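Local coordinates for benzoate 1,2-dioxygenase beta subunit (Burkholderia mallei ATCC 23344, PDB 3E99), which forms the beta subunit of a ring-hydroxylating dioxygenase that adds both atoms of O2 to benzoate, probably serving a largely structural role beside the catalytic alpha subunit, at the interface of chains A and B. Numbering follows the deposited sequence. Chains: chain A/B, Benzoate 1,2-dioxygenase beta subunit.

The interface of chains A and B. Residues chain A 85-86, 89; chain B 46.
A:Arg89, the first residue of strand 89-103, and the loop residues A:Val85 and A:Pro86 that follow helix 66-82 meet a loop of chain B at B:Asp46. The two charged side chains approach from opposite directions and form a salt bridge, with NH2 of the A:Arg89 guanidinium 3.2 Å from OD2 of the B:Asp46 carboxylate. The hydrogen bond within this pair is weak, being bent to 122° at the hydrogen, so the pair is probably held more by charge attraction than by a well-aligned hydrogen bond. The carboxylate carbon lies in the guanidinium plane, at its edge, but the two planes are 41° apart, so they are not coplanar, and OD1 lies farther from NH2 (3.9 Å) than OD2 does. Arginine suits the start of the strand because its long chain, extended from CG to NE, can carry a charge across to the neighbouring subunit. In B:Asp46, CG sits between the backbone N and the carbonyl carbon (chi1 62°), which directs the short acid towards chain A. A:Val85, modelled only as far as CB, supplies an apolar flank: this CB lies 4.0 Å from CB of B:Asp46. The cis peptide bond between A:Val85 and A:Pro86 shapes the loop, a geometry that proline tolerates well. The patch hides 105 Å² in all; its interface, not an exact two-fold, fits the family's common alpha3beta3 assembly, though the structure alone does not prove it. A:Pro86 stays at its margin, its CA 4.3 Å from OD2 of B:Asp46.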
loop_
_atom_site.group_PDB
_atom_site.type_symbol
_atom_site.label_atom_id
_atom_site.label_comp_id
_atom_site.label_asym_id
_atom_site.label_seq_id
_atom_site.Cartn_x
_atom_site.Cartn_y
_atom_site.Cartn_z
ATOM N N VAL A 85 -12.571 1.999 26.448
ATOM C CA VAL A 85 -11.220 1.728 25.957
ATOM C C VAL A 85 -10.836 0.305 26.370
ATOM O O VAL A 85 -11.237 -0.149 27.437
ATOM C CB VAL A 85 -10.184 2.724 26.548
ATOM N N PRO A 86 -10.075 -0.413 25.531
ATOM C CA PRO A 86 -9.550 -0.041 24.224
ATOM C C PRO A 86 -10.595 -0.042 23.091
ATOM O O PRO A 86 -11.467 -0.914 23.010
ATOM C CB PRO A 86 -8.500 -1.121 23.963
ATOM C CG PRO A 86 -8.997 -2.288 24.699
ATOM C CD PRO A 86 -9.664 -1.773 25.919
ATOM N N ARG A 89 -8.889 0.443 16.472
ATOM C CA ARG A 89 -8.256 1.406 15.570
ATOM C C ARG A 89 -8.068 0.737 14.231
ATOM O O ARG A 89 -7.567 -0.369 14.174
ATOM C CB ARG A 89 -6.919 1.857 16.121
ATOM C CG ARG A 89 -7.040 2.461 17.536
ATOM C CD ARG A 89 -5.712 2.639 18.147
ATOM N NE ARG A 89 -5.832 2.903 19.573
ATOM C CZ ARG A 89 -4.906 2.621 20.482
ATOM N NH1 ARG A 89 -3.773 2.043 20.128
ATOM N NH2 ARG A 89 -5.120 2.923 21.764
ATOM N N ASP B 46 -5.225 6.156 27.218
ATOM C CA ASP B 46 -6.578 5.598 27.304
ATOM C C ASP B 46 -6.632 4.454 28.320
ATOM O O ASP B 46 -6.673 4.694 29.526
ATOM C CB ASP B 46 -7.101 5.167 25.909
ATOM C CG ASP B 46 -6.260 4.059 25.261
ATOM O OD1 ASP B 46 -5.044 3.967 25.554
ATOM O OD2 ASP B 46 -6.825 3.280 24.451
#